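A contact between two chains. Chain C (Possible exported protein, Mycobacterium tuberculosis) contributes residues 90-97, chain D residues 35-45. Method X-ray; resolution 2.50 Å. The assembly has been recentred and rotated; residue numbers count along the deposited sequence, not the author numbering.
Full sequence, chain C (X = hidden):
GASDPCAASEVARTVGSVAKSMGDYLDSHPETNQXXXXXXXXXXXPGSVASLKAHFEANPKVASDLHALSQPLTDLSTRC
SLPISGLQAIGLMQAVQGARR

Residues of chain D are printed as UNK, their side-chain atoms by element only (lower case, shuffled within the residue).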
ATOM      1  N   ILE C  90      -8.288   0.353   6.556  1.00 69.20           N
ATOM      2  CA  ILE C  90      -6.944   0.329   7.126  1.00 70.09           C
ATOM      3  C   ILE C  90      -6.344   1.736   7.149  1.00 71.56           C
ATOM      4  O   ILE C  90      -5.691   2.144   8.125  1.00 72.72           O
ATOM      5  CB  ILE C  90      -6.034  -0.701   6.438  1.00 69.93           C
ATOM      6  CG1 ILE C  90      -6.348  -2.103   6.968  1.00 68.58           C
ATOM      7  CG2 ILE C  90      -4.564  -0.356   6.687  1.00 71.91           C
ATOM      8  CD1 ILE C  90      -5.442  -3.164   6.463  1.00 68.17           C
ATOM      9  N   GLY C  91      -6.589   2.479   6.071  1.00 71.49           N
ATOM     10  CA  GLY C  91      -6.234   3.893   6.001  1.00 72.92           C
ATOM     11  C   GLY C  91      -6.676   4.660   7.238  1.00 72.90           C
ATOM     12  O   GLY C  91      -5.860   5.289   7.924  1.00 74.34           O
ATOM     13  N   LEU C  92      -7.974   4.601   7.525  1.00 71.04           N
ATOM     14  CA  LEU C  92      -8.553   5.286   8.681  1.00 71.17           C
ATOM     15  C   LEU C  92      -7.961   4.846  10.028  1.00 71.76           C
ATOM     16  O   LEU C  92      -7.834   5.655  10.947  1.00 71.93           O
ATOM     17  CB  LEU C  92     -10.072   5.111   8.693  1.00 69.40           C
ATOM     18  CG  LEU C  92     -10.916   5.455   9.929  1.00 67.72           C
ATOM     19  CD1 LEU C  92     -11.094   6.910  10.098  1.00 64.86           C
ATOM     20  CD2 LEU C  92     -12.282   4.797   9.772  1.00 67.84           C
ATOM     21  N   MET C  93      -7.630   3.560  10.145  1.00 71.62           N
ATOM     22  CA  MET C  93      -6.999   3.053  11.362  1.00 73.26           C
ATOM     23  C   MET C  93      -5.648   3.744  11.517  1.00 74.77           C
ATOM     24  O   MET C  93      -5.400   4.437  12.524  1.00 76.03           O
ATOM     25  CB  MET C  93      -6.859   1.537  11.316  1.00 72.73           C
ATOM     26  CG  MET C  93      -7.126   0.880  12.644  1.00 75.66           C
ATOM     27  SD  MET C  93      -6.291  -0.716  12.826  1.00 79.16           S
ATOM     28  CE  MET C  93      -4.718  -0.178  13.504  1.00 82.96           C
ATOM     29  N   GLN C  94      -4.811   3.610  10.487  1.00 74.23           N
ATOM     30  CA  GLN C  94      -3.522   4.325  10.434  1.00 75.49           C
ATOM     31  C   GLN C  94      -3.701   5.780  10.748  1.00 74.63           C
ATOM     32  O   GLN C  94      -2.852   6.355  11.431  1.00 77.08           O
ATOM     33  CB  GLN C  94      -2.795   4.172   9.096  1.00 76.90           C
ATOM     34  CG  GLN C  94      -2.561   2.711   8.662  1.00 78.96           C
ATOM     35  CD  GLN C  94      -1.934   2.617   7.269  1.00 84.17           C
ATOM     36  OE1 GLN C  94      -2.075   3.538   6.430  1.00 87.29           O
ATOM     37  NE2 GLN C  94      -1.236   1.508   7.011  1.00 83.85           N
ATOM     38  N   ALA C  95      -4.798   6.379  10.277  1.00 69.59           N
ATOM     39  CA  ALA C  95      -5.082   7.810  10.548  1.00 67.67           C
ATOM     40  C   ALA C  95      -5.292   8.149  12.051  1.00 65.73           C
ATOM     41  O   ALA C  95      -4.775   9.170  12.560  1.00 66.86           O
ATOM     42  CB  ALA C  95      -6.279   8.298   9.696  1.00 66.48           C
ATOM     43  N   VAL C  96      -6.057   7.288  12.741  1.00 60.67           N
ATOM     44  CA  VAL C  96      -6.187   7.320  14.188  1.00 59.16           C
ATOM     45  C   VAL C  96      -4.798   7.173  14.894  1.00 60.46           C
ATOM     46  O   VAL C  96      -4.387   8.108  15.654  1.00 63.31           O
ATOM     47  CB  VAL C  96      -7.163   6.256  14.751  1.00 57.75           C
ATOM     48  CG1 VAL C  96      -7.283   6.408  16.295  1.00 58.13           C
ATOM     49  CG2 VAL C  96      -8.536   6.309  14.062  1.00 57.10           C
ATOM     50  N   GLN C  97      -4.089   6.054  14.648  1.00 58.20           N
ATOM     51  CA  GLN C  97      -2.760   5.831  15.249  1.00 60.36           C
ATOM     52  C   GLN C  97      -1.962   7.105  15.090  1.00 61.25           C
ATOM     53  O   GLN C  97      -1.654   7.714  16.094  1.00 64.86           O
ATOM     54  CB  GLN C  97      -2.000   4.621  14.644  1.00 60.98           C
ATOM     55  CG  GLN C  97      -2.702   3.286  14.838  1.00 64.64           C
ATOM     56  CD  GLN C  97      -2.038   2.077  14.115  1.00 72.28           C
ATOM     57  OE1 GLN C  97      -1.650   2.139  12.917  1.00 75.41           O
ATOM     58  NE2 GLN C  97      -1.975   0.943  14.836  1.00 73.00           N
TER
ATOM     59  N   UNK D  35     -17.882  11.907  13.098  1.00 41.84           N
ATOM     60  CA  UNK D  35     -16.550  12.361  12.759  1.00 41.95           C
ATOM     61  C   UNK D  35     -15.937  11.299  11.821  1.00 42.05           C
ATOM     62  O   UNK D  35     -15.421  11.648  10.701  1.00 43.17           O
ATOM     63  c   UNK D  35     -14.157  12.590  13.694  1.00 45.39           C
ATOM     64  c   UNK D  35     -16.107  13.788  14.816  1.00 44.31           C
ATOM     65  c   UNK D  35     -15.690  12.537  14.027  1.00 43.24           C
ATOM     66  N   UNK D  36     -16.031  10.015  12.216  1.00 40.11           N
ATOM     67  CA  UNK D  36     -15.445   8.925  11.405  1.00 39.73           C
ATOM     68  C   UNK D  36     -16.108   8.851  10.059  1.00 39.70           C
ATOM     69  O   UNK D  36     -15.469   8.646   9.047  1.00 41.42           O
ATOM     70  s   UNK D  36     -13.117   7.283  13.343  1.00 49.30           S
ATOM     71  c   UNK D  36     -15.527   7.572  12.090  1.00 39.91           C
ATOM     72  c   UNK D  36     -12.567   7.614  15.030  1.00 43.91           C
ATOM     73  c   UNK D  36     -14.886   7.533  13.508  1.00 42.95           C
ATOM     74  N   UNK D  37     -17.400   9.087  10.042  1.00 39.66           N
ATOM     75  CA  UNK D  37     -18.170   8.984   8.860  1.00 39.13           C
ATOM     76  C   UNK D  37     -17.697  10.044   7.862  1.00 40.85           C
ATOM     77  O   UNK D  37     -17.443   9.747   6.666  1.00 42.17           O
ATOM     78  c   UNK D  37     -20.667   9.185   8.003  1.00 39.28           C
ATOM     79  c   UNK D  37     -19.642   9.137   9.268  1.00 40.55           C
ATOM     80  o   UNK D  37     -19.963   8.046  10.139  1.00 39.51           O
ATOM     81  N   UNK D  38     -17.528  11.274   8.341  1.00 40.04           N
ATOM     82  CA  UNK D  38     -17.033  12.341   7.467  1.00 40.89           C
ATOM     83  C   UNK D  38     -15.613  12.006   6.908  1.00 40.91           C
ATOM     84  O   UNK D  38     -15.309  12.248   5.706  1.00 42.69           O
ATOM     85  c   UNK D  38     -17.043  13.659   8.215  1.00 41.04           C
ATOM     86  N   UNK D  39     -14.755  11.412   7.736  1.00 38.75           N
ATOM     87  CA  UNK D  39     -13.447  11.052   7.229  1.00 38.76           C
ATOM     88  C   UNK D  39     -13.529  10.089   6.029  1.00 39.40           C
ATOM     89  O   UNK D  39     -12.938  10.381   4.998  1.00 40.53           O
ATOM     90  c   UNK D  39     -12.507  10.506   8.313  1.00 38.10           C
ATOM     91  c   UNK D  39     -11.202   9.947   7.643  1.00 35.68           C
ATOM     92  c   UNK D  39     -12.212  11.593   9.281  1.00 37.65           C
ATOM     93  N   UNK D  40     -14.267   8.975   6.158  1.00 38.32           N
ATOM     94  CA  UNK D  40     -14.554   8.065   4.992  1.00 38.24           C
ATOM     95  C   UNK D  40     -15.101   8.774   3.747  1.00 40.86           C
ATOM     96  O   UNK D  40     -14.653   8.518   2.646  1.00 42.11           O
ATOM     97  c   UNK D  40     -15.473   6.906   5.390  1.00 35.99           C
ATOM     98  c   UNK D  40     -13.493   5.312   6.078  1.00 30.02           C
ATOM     99  c   UNK D  40     -14.782   6.143   6.539  1.00 34.40           C
ATOM    100  c   UNK D  40     -15.792   5.296   7.355  1.00 34.30           C
ATOM    101  N   UNK D  41     -16.051   9.677   3.926  1.00 43.04           N
ATOM    102  CA  UNK D  41     -16.633  10.390   2.797  1.00 46.27           C
ATOM    103  C   UNK D  41     -15.577  11.301   2.199  1.00 49.47           C
ATOM    104  O   UNK D  41     -15.564  11.474   1.000  1.00 52.98           O
ATOM    105  n   UNK D  41     -21.375  10.896   4.080  1.00 50.96           N
ATOM    106  c   UNK D  41     -20.152  11.182   4.430  1.00 47.04           C
ATOM    107  o   UNK D  41     -19.912  12.072   5.221  1.00 46.67           O
ATOM    108  c   UNK D  41     -17.894  11.159   3.165  1.00 45.29           C
ATOM    109  c   UNK D  41     -19.000  10.321   3.776  1.00 45.25           C
ATOM    110  N   UNK D  42     -14.674  11.842   3.004  1.00 50.84           N
ATOM    111  CA  UNK D  42     -13.546  12.618   2.451  1.00 55.18           C
ATOM    112  C   UNK D  42     -12.589  11.645   1.809  1.00 55.73           C
ATOM    113  O   UNK D  42     -11.539  12.063   1.322  1.00 59.32           O
ATOM    114  c   UNK D  42     -13.482  14.450   4.249  1.00 59.05           C
ATOM    115  c   UNK D  42     -13.825  15.660   3.403  1.00 69.96           C
ATOM    116  c   UNK D  42     -12.742  13.377   3.507  1.00 54.78           C
ATOM    117  n   UNK D  42     -14.664  16.529   3.973  1.00 71.58           N
ATOM    118  o   UNK D  42     -13.335  15.846   2.261  1.00 74.60           O
ATOM    119  N   UNK D  43     -12.932  10.362   1.799  1.00 53.64           N
ATOM    120  CA  UNK D  43     -12.037   9.336   1.298  1.00 54.54           C
ATOM    121  C   UNK D  43     -10.740   9.281   2.105  1.00 54.66           C
ATOM    122  O   UNK D  43      -9.715   8.780   1.632  1.00 54.24           O
ATOM    123  o   UNK D  43     -14.641   7.875  -0.363  1.00 58.78           O
ATOM    124  c   UNK D  43     -13.657   8.079  -1.085  1.00 58.70           C
ATOM    125  c   UNK D  43     -12.986   9.452  -1.118  1.00 59.02           C
ATOM    126  c   UNK D  43     -11.754   9.530  -0.205  1.00 58.19           C
ATOM    127  n   UNK D  43     -13.142   7.141  -1.863  1.00 58.08           N
ATOM    128  N   UNK D  44     -10.785   9.800   3.334  1.00 54.56           N
ATOM    129  CA  UNK D  44      -9.650   9.711   4.262  1.00 55.89           C
ATOM    130  C   UNK D  44      -8.458  10.543   3.751  1.00 59.65           C
ATOM    131  O   UNK D  44      -7.308  10.101   3.800  1.00 60.11           O
ATOM    132  c   UNK D  44      -9.202   8.198   4.626  1.00 54.40           C
ATOM    133  c   UNK D  44      -8.639   8.118   6.009  1.00 53.66           C
ATOM    134  c   UNK D  44     -10.343   7.200   4.550  1.00 52.53           C
ATOM    135  N   UNK D  45      -8.747  11.734   3.246  1.00 62.68           N
ATOM    136  CA  UNK D  45      -7.718  12.563   2.683  1.00 68.46           C
ATOM    137  C   UNK D  45      -7.272  13.622   3.672  1.00 70.98           C
ATOM    138  O   UNK D  45      -7.244  13.359   4.862  1.00 69.05           O
TER

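Position 35 carries three side-chain carbons: CB, which carries the other two. It lies in a helix and is out of reach of chain C. This is Val D35.

Position 36 has two carbons, a sulfur and a terminal carbon in an unbranched chain. Its CA-to-CB bond points sideways, but its end comes nearer to chain C. The sulfur is 3.8 Å from CD1 of Leu C92, and the terminal carbon is 4.3 Å from CG2 of Val C96. A thioether chain means methionine, Met D36.

Position 37 has a CB bearing one oxygen and one carbon. It points away from chain C. This is Thr D37.

Position 38 has one side-chain carbon, out of reach of chain C. This is Ala D38.

Position 39 again has a CB with two carbons, and it points toward chain C. One branch carbon of position 39 is 3.9 Å from CD1 of Leu C92. This is Val D39.

Position 40 has four carbons, forked at the second. One branch carbon is 3.9 Å from CD2 of Leu C92. With four carbons, a fork at CB would mean isoleucine; here the fork is one atom further out, which gives Leu D40.

Positions 41, 42 and 43 each have three carbons, the third carrying one oxygen and one nitrogen. That is a glutamine amide. None reaches chain C. They are Gln D41, Gln D42 and Gln D43. The helix runs to Gln D41. Gln D43 is the first residue after it to leave helical phi/psi; its phi is positive, and two bonds run back into the last turn, a Schellman motif.

Position 44 has a CB with two carbons and points toward chain C. One of them is 3.9 Å from N of Leu C92 and 4.4 Å from CB of Ala C95. This is Val D44. Its backbone N bonds to O of Val D39 at 2.8 Å, which ties the turn back to the helix.

Position 45 has no side-chain atoms. This is Gly D45, not in contact with chain C.

The contact is apolar, with no hydrogen bond between the two stretches. Leu C92 is its centre. It points toward chain D and touches Met D36, Val D39, Leu D40 and Val D44. Val D44 also packs against the chain C backbone, with CG1 4.2 Å from C of Gly C91. Gly C91 has no side chain, and an ideal CB on Gly C91 would lie 4.2 Å from CG1 of Val D44. The helix of chain D supplies three of the partners of Leu C92. The turn after it brings in the fourth.

Chain D 35-45: VMTAVLQQQVG
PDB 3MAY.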